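Local coordinates for blue-light-activated histidine kinase 2 (Erythrobacter litoralis HTCC2594, PDB 4R38), which senses blue light through a flavin-binding LOV domain, the part present here, and as a histidine kinase passes phosphate from ATP to a histidine, with a role in light-increased virulence, at residues E46-Y51 and Q124-Q129; R82-V87 and R118-I123; N93-A96 and G100-N103. All blocks are in the same frame, centred on the assembly; numbering follows the deposited sequence.

Contact 1: E46-Y51 and Q124-Q129; sequences EQMTGY and QVDMGQ. With RBF (riboflavin), chain E.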
loop_
_atom_site.group_PDB
_atom_site.type_symbol
_atom_site.label_atom_id
_atom_site.label_comp_id
_atom_site.label_asym_id
_atom_site.label_seq_id
_atom_site.Cartn_x
_atom_site.Cartn_y
_atom_site.Cartn_z
ATOM N N GLU A 46 -6.312 4.273 -8.393
ATOM C CA GLU A 46 -7.711 4.690 -8.370
ATOM C C GLU A 46 -8.596 3.675 -9.084
ATOM O O GLU A 46 -9.645 3.320 -8.586
ATOM C CB GLU A 46 -7.890 6.057 -9.036
ATOM C CG GLU A 46 -7.167 7.218 -8.379
ATOM C CD GLU A 46 -7.555 8.539 -9.022
ATOM O OE1 GLU A 46 -7.429 8.664 -10.264
ATOM O OE2 GLU A 46 -8.016 9.449 -8.303
ATOM N N GLN A 47 -8.156 3.196 -10.249
ATOM C CA GLN A 47 -8.984 2.290 -11.036
ATOM C C GLN A 47 -9.120 0.922 -10.390
ATOM O O GLN A 47 -10.195 0.326 -10.423
ATOM C CB GLN A 47 -8.421 2.128 -12.450
ATOM C CG GLN A 47 -8.514 3.384 -13.297
ATOM C CD GLN A 47 -7.819 3.231 -14.648
ATOM O OE1 GLN A 47 -7.173 2.215 -14.918
ATOM N NE2 GLN A 47 -7.949 4.245 -15.501
ATOM N N MET A 48 -8.040 0.423 -9.799
ATOM C CA MET A 48 -8.078 -0.859 -9.094
ATOM C C MET A 48 -8.924 -0.816 -7.819
ATOM O O MET A 48 -9.701 -1.735 -7.546
ATOM C CB MET A 48 -6.666 -1.314 -8.729
ATOM C CG MET A 48 -6.623 -2.627 -7.919
ATOM S SD MET A 48 -4.952 -3.026 -7.361
ATOM C CE MET A 48 -4.813 -1.861 -5.993
ATOM N N THR A 49 -8.764 0.240 -7.032
ATOM C CA THR A 49 -9.411 0.293 -5.722
ATOM C C THR A 49 -10.783 0.954 -5.721
ATOM O O THR A 49 -11.561 0.736 -4.792
ATOM C CB THR A 49 -8.579 1.050 -4.692
ATOM O OG1 THR A 49 -8.593 2.448 -4.988
ATOM C CG2 THR A 49 -7.167 0.500 -4.607
ATOM N N GLY A 50 -11.072 1.782 -6.721
ATOM C CA GLY A 50 -12.329 2.517 -6.743
ATOM C C GLY A 50 -12.342 3.781 -5.892
ATOM O O GLY A 50 -13.360 4.468 -5.841
ATOM N N TYR A 51 -11.212 4.091 -5.246
ATOM C CA TYR A 51 -11.048 5.319 -4.462
ATOM C C TYR A 51 -10.393 6.442 -5.256
ATOM O O TYR A 51 -9.398 6.225 -5.943
ATOM C CB TYR A 51 -10.175 5.049 -3.233
ATOM C CG TYR A 51 -10.827 4.200 -2.170
ATOM C CD1 TYR A 51 -11.620 4.778 -1.180
ATOM C CD2 TYR A 51 -10.645 2.820 -2.140
ATOM C CE1 TYR A 51 -12.213 4.008 -0.203
ATOM C CE2 TYR A 51 -11.241 2.043 -1.148
ATOM C CZ TYR A 51 -12.021 2.645 -0.199
ATOM O OH TYR A 51 -12.596 1.864 0.772
ATOM N N GLN A 124 0.868 -2.419 -6.487
ATOM C CA GLN A 124 -0.208 -3.335 -6.213
ATOM C C GLN A 124 -0.628 -3.999 -7.499
ATOM O O GLN A 124 -0.875 -3.326 -8.503
ATOM C CB GLN A 124 -1.419 -2.594 -5.681
ATOM C CG GLN A 124 -1.188 -1.948 -4.365
ATOM C CD GLN A 124 -0.503 -0.608 -4.426
ATOM O OE1 GLN A 124 -0.440 0.042 -5.468
ATOM N NE2 GLN A 124 0.008 -0.170 -3.275
ATOM N N VAL A 125 -0.732 -5.317 -7.440
ATOM C CA VAL A 125 -1.206 -6.110 -8.561
ATOM C C VAL A 125 -2.457 -6.866 -8.131
ATOM O O VAL A 125 -2.429 -7.662 -7.190
ATOM C CB VAL A 125 -0.155 -7.134 -9.008
ATOM C CG1 VAL A 125 -0.678 -7.940 -10.206
ATOM C CG2 VAL A 125 1.148 -6.447 -9.351
ATOM N N ASP A 126 -3.554 -6.594 -8.825
ATOM C CA ASP A 126 -4.833 -7.249 -8.596
ATOM C C ASP A 126 -4.789 -8.705 -9.070
ATOM O O ASP A 126 -4.690 -8.958 -10.279
ATOM C CB ASP A 126 -5.891 -6.465 -9.372
ATOM C CG ASP A 126 -7.313 -6.860 -9.033
ATOM O OD1 ASP A 126 -7.554 -7.955 -8.465
ATOM O OD2 ASP A 126 -8.202 -6.049 -9.366
ATOM N N MET A 127 -4.874 -9.652 -8.127
ATOM C CA MET A 127 -4.849 -11.078 -8.455
ATOM C C MET A 127 -6.264 -11.668 -8.492
ATOM O O MET A 127 -6.429 -12.880 -8.646
ATOM C CB MET A 127 -4.002 -11.854 -7.441
ATOM C CG MET A 127 -2.557 -11.404 -7.338
ATOM S SD MET A 127 -1.692 -11.701 -8.877
ATOM C CE MET A 127 -0.064 -10.982 -8.592
ATOM N N GLY A 128 -7.281 -10.828 -8.308
ATOM C CA GLY A 128 -8.669 -11.252 -8.473
ATOM C C GLY A 128 -9.315 -11.877 -7.251
ATOM O O GLY A 128 -8.849 -11.685 -6.131
ATOM N N GLN A 129 -10.383 -12.639 -7.488
ATOM C CA GLN A 129 -11.187 -13.250 -6.423
ATOM C C GLN A 129 -11.022 -14.770 -6.371
ATOM O O GLN A 129 -9.909 -15.289 -6.278
ATOM C CB GLN A 129 -12.672 -12.908 -6.622
ATOM C CG GLN A 129 -13.034 -11.435 -6.367
ATOM C CD GLN A 129 -12.480 -10.453 -7.406
ATOM O OE1 GLN A 129 -12.113 -9.323 -7.069
ATOM N NE2 GLN A 129 -12.440 -10.869 -8.672
HETATM N N1 RBF E . -1.789 -2.504 2.631
HETATM C C2 RBF E . -2.849 -3.009 1.947
HETATM O O2 RBF E . -3.682 -3.679 2.528
HETATM N N3 RBF E . -2.961 -2.764 0.607
HETATM C C4 RBF E . -2.101 -1.955 -0.052
HETATM O O4 RBF E . -2.229 -1.741 -1.279
HETATM C C4A RBF E . -1.025 -1.354 0.648
HETATM N N5 RBF E . -0.146 -0.496 0.068
HETATM C C5A RBF E . 0.850 0.056 0.782
HETATM C C6 RBF E . 1.797 0.943 0.197
HETATM C C7 RBF E . 2.819 1.526 0.944
HETATM C C7M RBF E . 3.788 2.472 0.190
HETATM C C8 RBF E . 2.939 1.215 2.297
HETATM C C8M RBF E . 4.030 1.774 3.212
HETATM C C9 RBF E . 2.049 0.354 2.876
HETATM C C9A RBF E . 0.986 -0.257 2.149
HETATM N N10 RBF E . 0.089 -1.095 2.789
HETATM C C10 RBF E . -0.932 -1.667 2.044
HETATM C "C1'" RBF E . 0.231 -1.513 4.185
HETATM C "C2'" RBF E . -0.519 -0.703 5.237
HETATM O "O2'" RBF E . -0.454 0.618 4.883
HETATM C "C3'" RBF E . 0.134 -0.932 6.596
HETATM O "O3'" RBF E . 1.442 -0.433 6.584
HETATM C "C4'" RBF E . 0.196 -2.415 6.956
HETATM O "O4'" RBF E . -1.088 -2.979 7.010
HETATM C "C5'" RBF E . 0.887 -2.616 8.299
HETATM O "O5'" RBF E . 0.196 -1.907 9.313
#

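Contact 2: R82-V87 and R118-I123; sequences RNCEEV and RYFVGI. With RBF (riboflavin), chain E.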
loop_
_atom_site.group_PDB
_atom_site.type_symbol
_atom_site.label_atom_id
_atom_site.label_comp_id
_atom_site.label_asym_id
_atom_site.label_seq_id
_atom_site.Cartn_x
_atom_site.Cartn_y
_atom_site.Cartn_z
ATOM N N ARG A 82 9.018 -0.952 9.750
ATOM C CA ARG A 82 9.805 -0.569 10.924
ATOM C C ARG A 82 11.312 -0.745 10.695
ATOM O O ARG A 82 12.124 0.013 11.229
ATOM C CB ARG A 82 9.378 -1.383 12.159
ATOM C CG ARG A 82 7.924 -1.160 12.641
ATOM C CD ARG A 82 7.665 -1.705 14.058
ATOM N NE ARG A 82 7.789 -3.158 14.108
ATOM C CZ ARG A 82 6.824 -4.035 13.854
ATOM N NH1 ARG A 82 5.582 -3.652 13.573
ATOM N NH2 ARG A 82 7.106 -5.326 13.898
ATOM N N ASN A 83 11.682 -1.741 9.888
ATOM C CA ASN A 83 13.089 -2.070 9.630
ATOM C C ASN A 83 13.581 -1.605 8.272
ATOM O O ASN A 83 14.659 -2.029 7.805
ATOM C CB ASN A 83 13.297 -3.584 9.754
ATOM C CG ASN A 83 13.157 -4.064 11.172
ATOM O OD1 ASN A 83 14.071 -3.909 11.981
ATOM N ND2 ASN A 83 12.002 -4.642 11.493
ATOM N N CYS A 84 12.797 -0.722 7.652
ATOM C CA CYS A 84 13.105 -0.146 6.340
ATOM C C CYS A 84 13.576 -1.208 5.323
ATOM O O CYS A 84 14.599 -1.039 4.645
ATOM C CB CYS A 84 14.110 0.987 6.506
ATOM S SG CYS A 84 14.370 1.940 4.976
ATOM N N GLU A 85 12.795 -2.286 5.216
ATOM C CA GLU A 85 13.107 -3.452 4.370
ATOM C C GLU A 85 12.115 -3.616 3.224
ATOM O O GLU A 85 10.958 -3.207 3.316
ATOM C CB GLU A 85 13.050 -4.746 5.183
ATOM C CG GLU A 85 14.084 -4.907 6.283
ATOM C CD GLU A 85 13.872 -6.195 7.093
ATOM O OE1 GLU A 85 12.781 -6.815 6.995
ATOM O OE2 GLU A 85 14.801 -6.583 7.837
ATOM N N GLU A 86 12.572 -4.226 2.131
ATOM C CA GLU A 86 11.668 -4.581 1.053
ATOM C C GLU A 86 10.794 -5.734 1.524
ATOM O O GLU A 86 11.235 -6.564 2.316
ATOM C CB GLU A 86 12.455 -5.035 -0.196
ATOM C CG GLU A 86 13.396 -4.030 -0.793
ATOM C CD GLU A 86 14.086 -4.590 -2.037
ATOM O OE1 GLU A 86 14.059 -5.831 -2.214
ATOM O OE2 GLU A 86 14.634 -3.798 -2.838
ATOM N N VAL A 87 9.563 -5.798 1.032
ATOM C CA VAL A 87 8.690 -6.900 1.348
ATOM C C VAL A 87 7.684 -7.147 0.229
ATOM O O VAL A 87 7.298 -6.234 -0.494
ATOM C CB VAL A 87 7.916 -6.607 2.673
ATOM C CG1 VAL A 87 6.967 -5.433 2.489
ATOM C CG2 VAL A 87 7.185 -7.831 3.176
ATOM N N ARG A 118 12.687 7.774 4.839
ATOM C CA ARG A 118 11.467 8.537 5.009
ATOM C C ARG A 118 10.312 8.051 4.147
ATOM O O ARG A 118 9.172 8.138 4.539
ATOM C CB ARG A 118 11.766 9.997 4.679
ATOM C CG ARG A 118 10.553 10.871 4.634
ATOM C CD ARG A 118 10.943 12.339 4.656
ATOM N NE ARG A 118 9.763 13.061 5.059
ATOM C CZ ARG A 118 9.625 13.753 6.184
ATOM N NH1 ARG A 118 10.655 13.953 7.015
ATOM N NH2 ARG A 118 8.458 14.317 6.420
ATOM N N TYR A 119 10.617 7.588 2.941
ATOM C CA TYR A 119 9.575 7.249 1.991
ATOM C C TYR A 119 9.590 5.776 1.616
ATOM O O TYR A 119 10.651 5.168 1.462
ATOM C CB TYR A 119 9.759 8.065 0.711
ATOM C CG TYR A 119 9.703 9.571 0.909
ATOM C CD1 TYR A 119 8.476 10.236 1.018
ATOM C CD2 TYR A 119 10.864 10.309 1.024
ATOM C CE1 TYR A 119 8.440 11.627 1.184
ATOM C CE2 TYR A 119 10.834 11.674 1.185
ATOM C CZ TYR A 119 9.620 12.328 1.289
ATOM O OH TYR A 119 9.611 13.702 1.463
ATOM N N PHE A 120 8.396 5.245 1.418
ATOM C CA PHE A 120 8.222 3.866 0.982
ATOM C C PHE A 120 7.415 3.946 -0.286
ATOM O O PHE A 120 6.495 4.749 -0.389
ATOM C CB PHE A 120 7.480 3.048 2.034
ATOM C CG PHE A 120 8.320 1.981 2.697
ATOM C CD1 PHE A 120 7.944 0.653 2.634
ATOM C CD2 PHE A 120 9.465 2.313 3.391
ATOM C CE1 PHE A 120 8.717 -0.322 3.229
ATOM C CE2 PHE A 120 10.245 1.326 3.988
ATOM C CZ PHE A 120 9.858 0.024 3.913
ATOM N N VAL A 121 7.760 3.096 -1.246
ATOM C CA VAL A 121 7.000 2.964 -2.471
ATOM C C VAL A 121 6.494 1.547 -2.554
ATOM O O VAL A 121 7.163 0.614 -2.093
ATOM C CB VAL A 121 7.870 3.282 -3.746
ATOM C CG1 VAL A 121 9.064 2.340 -3.869
ATOM C CG2 VAL A 121 7.023 3.227 -5.022
ATOM N N GLY A 122 5.296 1.398 -3.113
ATOM C CA GLY A 122 4.660 0.101 -3.279
ATOM C C GLY A 122 3.940 0.015 -4.620
ATOM O O GLY A 122 3.416 1.018 -5.117
ATOM N N ILE A 123 3.949 -1.168 -5.227
ATOM C CA ILE A 123 3.048 -1.434 -6.338
ATOM C C ILE A 123 2.069 -2.505 -5.916
ATOM O O ILE A 123 2.374 -3.343 -5.052
ATOM C CB ILE A 123 3.772 -1.861 -7.631
ATOM C CG1 ILE A 123 4.571 -3.140 -7.395
ATOM C CG2 ILE A 123 4.639 -0.717 -8.116
ATOM C CD1 ILE A 123 5.161 -3.700 -8.666
HETATM N N1 RBF E . -1.789 -2.504 2.631
HETATM C C2 RBF E . -2.849 -3.009 1.947
HETATM O O2 RBF E . -3.682 -3.679 2.528
HETATM N N3 RBF E . -2.961 -2.764 0.607
HETATM C C4 RBF E . -2.101 -1.955 -0.052
HETATM O O4 RBF E . -2.229 -1.741 -1.279
HETATM C C4A RBF E . -1.025 -1.354 0.648
HETATM N N5 RBF E . -0.146 -0.496 0.068
HETATM C C5A RBF E . 0.850 0.056 0.782
HETATM C C6 RBF E . 1.797 0.943 0.197
HETATM C C7 RBF E . 2.819 1.526 0.944
HETATM C C7M RBF E . 3.788 2.472 0.190
HETATM C C8 RBF E . 2.939 1.215 2.297
HETATM C C8M RBF E . 4.030 1.774 3.212
HETATM C C9 RBF E . 2.049 0.354 2.876
HETATM C C9A RBF E . 0.986 -0.257 2.149
HETATM N N10 RBF E . 0.089 -1.095 2.789
HETATM C C10 RBF E . -0.932 -1.667 2.044
HETATM C "C1'" RBF E . 0.231 -1.513 4.185
HETATM C "C2'" RBF E . -0.519 -0.703 5.237
HETATM O "O2'" RBF E . -0.454 0.618 4.883
HETATM C "C3'" RBF E . 0.134 -0.932 6.596
HETATM O "O3'" RBF E . 1.442 -0.433 6.584
HETATM C "C4'" RBF E . 0.196 -2.415 6.956
HETATM O "O4'" RBF E . -1.088 -2.979 7.010
HETATM C "C5'" RBF E . 0.887 -2.616 8.299
HETATM O "O5'" RBF E . 0.196 -1.907 9.313
#

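Contact 3: N93-A96 and G100-N103; sequences NYRA and GFWN. With RBF (riboflavin), chain E.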
loop_
_atom_site.group_PDB
_atom_site.type_symbol
_atom_site.label_atom_id
_atom_site.label_comp_id
_atom_site.label_asym_id
_atom_site.label_seq_id
_atom_site.Cartn_x
_atom_site.Cartn_y
_atom_site.Cartn_z
ATOM N N ASN A 93 -7.904 -7.488 0.231
ATOM C CA ASN A 93 -8.276 -6.089 0.291
ATOM C C ASN A 93 -9.698 -5.976 -0.227
ATOM O O ASN A 93 -10.254 -6.948 -0.757
ATOM C CB ASN A 93 -7.371 -5.216 -0.576
ATOM C CG ASN A 93 -6.045 -4.773 0.108
ATOM O OD1 ASN A 93 -5.259 -4.066 -0.515
ATOM N ND2 ASN A 93 -5.811 -5.184 1.366
ATOM N N TYR A 94 -10.261 -4.778 -0.101
ATOM C CA TYR A 94 -11.633 -4.518 -0.473
ATOM C C TYR A 94 -11.674 -3.228 -1.265
ATOM O O TYR A 94 -11.081 -2.225 -0.866
ATOM C CB TYR A 94 -12.492 -4.364 0.793
ATOM C CG TYR A 94 -12.567 -5.623 1.640
ATOM C CD1 TYR A 94 -13.629 -6.501 1.513
ATOM C CD2 TYR A 94 -11.552 -5.941 2.545
ATOM C CE1 TYR A 94 -13.716 -7.668 2.299
ATOM C CE2 TYR A 94 -11.614 -7.089 3.325
ATOM C CZ TYR A 94 -12.703 -7.955 3.195
ATOM O OH TYR A 94 -12.763 -9.092 3.954
ATOM N N ARG A 95 -12.357 -3.248 -2.409
ATOM C CA ARG A 95 -12.549 -2.027 -3.158
ATOM C C ARG A 95 -13.559 -1.126 -2.454
ATOM O O ARG A 95 -14.161 -1.508 -1.434
ATOM C CB ARG A 95 -12.998 -2.332 -4.600
ATOM C CG ARG A 95 -12.127 -3.376 -5.302
ATOM C CD ARG A 95 -12.510 -3.572 -6.794
ATOM N NE ARG A 95 -12.188 -4.928 -7.247
ATOM C CZ ARG A 95 -10.994 -5.314 -7.701
ATOM N NH1 ARG A 95 -9.991 -4.466 -7.786
ATOM N NH2 ARG A 95 -10.799 -6.570 -8.052
ATOM N N ALA A 96 -13.721 0.081 -2.974
ATOM C CA ALA A 96 -14.642 1.048 -2.392
ATOM C C ALA A 96 -16.083 0.550 -2.418
ATOM O O ALA A 96 -16.870 0.908 -1.555
ATOM C CB ALA A 96 -14.533 2.368 -3.126
ATOM N N GLY A 100 -14.221 -7.811 -2.493
ATOM C CA GLY A 100 -12.940 -8.291 -2.025
ATOM C C GLY A 100 -12.077 -8.674 -3.203
ATOM O O GLY A 100 -12.594 -9.066 -4.264
ATOM N N PHE A 101 -10.764 -8.549 -3.025
ATOM C CA PHE A 101 -9.808 -9.023 -4.021
ATOM C C PHE A 101 -8.454 -9.295 -3.401
ATOM O O PHE A 101 -8.122 -8.733 -2.367
ATOM C CB PHE A 101 -9.668 -8.009 -5.160
ATOM C CG PHE A 101 -8.948 -6.723 -4.773
ATOM C CD1 PHE A 101 -7.625 -6.519 -5.135
ATOM C CD2 PHE A 101 -9.605 -5.727 -4.055
ATOM C CE1 PHE A 101 -6.952 -5.340 -4.791
ATOM C CE2 PHE A 101 -8.945 -4.558 -3.709
ATOM C CZ PHE A 101 -7.620 -4.356 -4.086
ATOM N N TRP A 102 -7.668 -10.155 -4.041
ATOM C CA TRP A 102 -6.305 -10.421 -3.616
ATOM C C TRP A 102 -5.347 -9.382 -4.223
ATOM O O TRP A 102 -5.342 -9.124 -5.427
ATOM C CB TRP A 102 -5.888 -11.854 -3.969
ATOM C CG TRP A 102 -6.586 -12.897 -3.123
ATOM C CD1 TRP A 102 -7.606 -13.728 -3.509
ATOM C CD2 TRP A 102 -6.331 -13.197 -1.740
ATOM N NE1 TRP A 102 -7.989 -14.530 -2.461
ATOM C CE2 TRP A 102 -7.221 -14.229 -1.365
ATOM C CE3 TRP A 102 -5.425 -12.709 -0.794
ATOM C CZ2 TRP A 102 -7.236 -14.769 -0.079
ATOM C CZ3 TRP A 102 -5.443 -13.247 0.485
ATOM C CH2 TRP A 102 -6.337 -14.269 0.829
ATOM N N ASN A 103 -4.569 -8.751 -3.357
ATOM C CA ASN A 103 -3.657 -7.703 -3.760
ATOM C C ASN A 103 -2.257 -8.217 -3.509
ATOM O O ASN A 103 -1.887 -8.498 -2.370
ATOM C CB ASN A 103 -3.938 -6.456 -2.919
ATOM C CG ASN A 103 -3.067 -5.255 -3.293
ATOM O OD1 ASN A 103 -2.050 -5.351 -4.027
ATOM N ND2 ASN A 103 -3.464 -4.104 -2.806
HETATM N N1 RBF E . -1.789 -2.504 2.631
HETATM C C2 RBF E . -2.849 -3.009 1.947
HETATM O O2 RBF E . -3.682 -3.679 2.528
HETATM N N3 RBF E . -2.961 -2.764 0.607
HETATM C C4 RBF E . -2.101 -1.955 -0.052
HETATM O O4 RBF E . -2.229 -1.741 -1.279
HETATM C C4A RBF E . -1.025 -1.354 0.648
HETATM N N5 RBF E . -0.146 -0.496 0.068
HETATM C C5A RBF E . 0.850 0.056 0.782
HETATM C C6 RBF E . 1.797 0.943 0.197
HETATM C C7 RBF E . 2.819 1.526 0.944
HETATM C C7M RBF E . 3.788 2.472 0.190
HETATM C C8 RBF E . 2.939 1.215 2.297
HETATM C C8M RBF E . 4.030 1.774 3.212
HETATM C C9 RBF E . 2.049 0.354 2.876
HETATM C C9A RBF E . 0.986 -0.257 2.149
HETATM N N10 RBF E . 0.089 -1.095 2.789
HETATM C C10 RBF E . -0.932 -1.667 2.044
HETATM C "C1'" RBF E . 0.231 -1.513 4.185
HETATM C "C2'" RBF E . -0.519 -0.703 5.237
HETATM O "O2'" RBF E . -0.454 0.618 4.883
HETATM C "C3'" RBF E . 0.134 -0.932 6.596
HETATM O "O3'" RBF E . 1.442 -0.433 6.584
HETATM C "C4'" RBF E . 0.196 -2.415 6.956
HETATM O "O4'" RBF E . -1.088 -2.979 7.010
HETATM C "C5'" RBF E . 0.887 -2.616 8.299
HETATM O "O5'" RBF E . 0.196 -1.907 9.313
#

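Contact 1: E46-Y51 and Q124-Q129
Two flat groups, the carboxamide of Gln124 and the carboxylate of Asp126, stand at the ends of the side chains that Met48 packs against; of Gln124 the methionine meets the aliphatic stem more than the plane. A third flat group, the Tyr51 ring, has Thr49 CB in its plane at one edge and makes an edge-to-face pair with Phe63. Met48 runs straight out from its helix, CG anti to the backbone N, and bends only at the thioether (chi3 77°). The bend brings CE to 3.5 Å from Gln124 CB, with SD at 3.9 Å from that same CB, and the two side chains cross at roughly a right angle. Further back, Met48 CG lies 4.0 Å from Asp126 OD2 and 4.2 Å from Asp126 CB. Arg95 NH1 makes a salt bridge to OD2 and also bonds to Met48 O, tying both segments together. Asp126 OD1 accepts from Gly128 N at 2.9 Å and closes an Asx turn.

The first torsion of Gln124 (chi1 -65°, CG anti to the carbonyl carbon) places CG 3.3 Å from riboflavin O4, and the bend at chi2 (82°) turns the carboxamide so that NE2 lies 3.4 Å from riboflavin N5. The NE2 bonds to N5 and O4 are both weak, whereas OE1 is held by Ser25 and NE2 also by Thr27. The side chain of Gln124 is about 5 Å from that of Cys61, the curated site of flavin attachment, which carries no bond to the flavin here. A glutamine beside N5 is a hallmark of LOV domains, where it probably relays adduct formation to the sheet. After Thr49 the helix ends, Tyr51 N reaching Thr49 OG1 in an ST turn. Helix 43-49 thus rests through Met48 on the C-terminal half of strand 119-128, with strand 100-109 alongside, Leu105 and Asn103 touching Gln124.

Contact 2: R82-V87 and R118-I123
The carbonyl oxygen of Glu85 is the polar atom that meets Phe120 here, 3.5 Å from ring atom CZ, with CE1 also close to it. Next along the loop, Cys84 CA sits at the edge of the same ring, near its plane and 4.0 Å from CE2, and Glu85 N lies in the ring plane too. The sulfur of Cys84 adds an apolar touch to CE2 at 4.3 Å. Phe120 reaches out to this loop with an unusual first torsion (chi1 -112°), well away from a staggered value, which aims the tip of the ring at the backbone of 84-85.

At the base of the side chain the partner is riboflavin: Phe120 CB is 3.9 Å from C8M, one of the two methyl groups of the dimethylbenzene end. The other methyl, C7M, lies 3.6 Å from Phe120 O and also close to the backbone of Val121 and Gly122. The strand therefore borders this end of the flavin with main chain, and the phenyl ring bridges from it to the loop, with Ile81 and Pro109 also touching the ring. Cys84, with positive phi, ends helix 71-82 in a Schellman motif, Glu85 N reaching back to Ala80 O and Cys84 N to Ile81 O.

Chemically the junction combines apolar contact from Cys84 at the ring edge with an oblique, probably weakly electrostatic approach of Glu85 O to CZ. It has no directional polar bond, and the loop is tied separately by the Cys84-Cys117 disulfide and the Schellman turn.

Contact 3: N93-A96 and G100-N103
Asn93 starts with CB over one face of the Phe101 ring, a CH-pi contact 4.0 Å from the centroid. CG, anti to the carbonyl carbon, lies near riboflavin O2 and N3, which turns the carboxamide to the flavin. At the tip OD1 takes two N-H groups, riboflavin N3 at 2.9 Å and Asn103 ND2 at 2.9 Å, the latter tilted 35° from the carbonyl plane. ND2 gives to riboflavin O2 at 2.9 Å, completing a two-bond pairing with the flavin imide. The Asn103 amide stands almost perpendicular to the Asn93 carboxamide, at 84°, and its ND2 adds a weak bond to riboflavin O4.

The opposite face of Phe101 carries the Arg95 guanidinium, stacked nearly flat at 12° with centres 4.2 Å apart. Its cation-pi contact is off-centre; NH1 goes on to Met48 O and Asp126, and NE to Glu99. In the backbone Asn93 and Phe101 form an antiparallel hydrogen-bonded pair, Phe101 N reaching Asn93 O at 2.8 Å and Asn93 N reaching Phe101 O at 2.9 Å. Gly100 CA, next in the strand, makes a C-H...O contact to Asn93 O. This is the beta hairpin of a PAS fold, with the paired asparagines that read the flavin pyrimidine edge in LOV domains.

How the contacts relate
All three contacts touch one riboflavin, contacts 1 and 3 at one end and contact 2 at the other. Contacts 1 and 3 are close neighbours, their centres about 6 Å apart, and gather at the pyrimidine end: Met48 O lies 2.8 Å from Arg95 NH1, a probable hydrogen bond, and Met127 N bonds to Trp102 O across adjacent strands. Contact 2 lies on the opposite side of the chain's centre, its centre about 20 Å from that of contact 1 and 21 Å from that of contact 3, at the dimethylbenzene end. Strand 119-128 joins contacts 1 and 2, residues 118-123 running directly into 124-129. The side chain of Cys61 is about 6 Å from that of Asn93 but about 10 Å from that of Phe120.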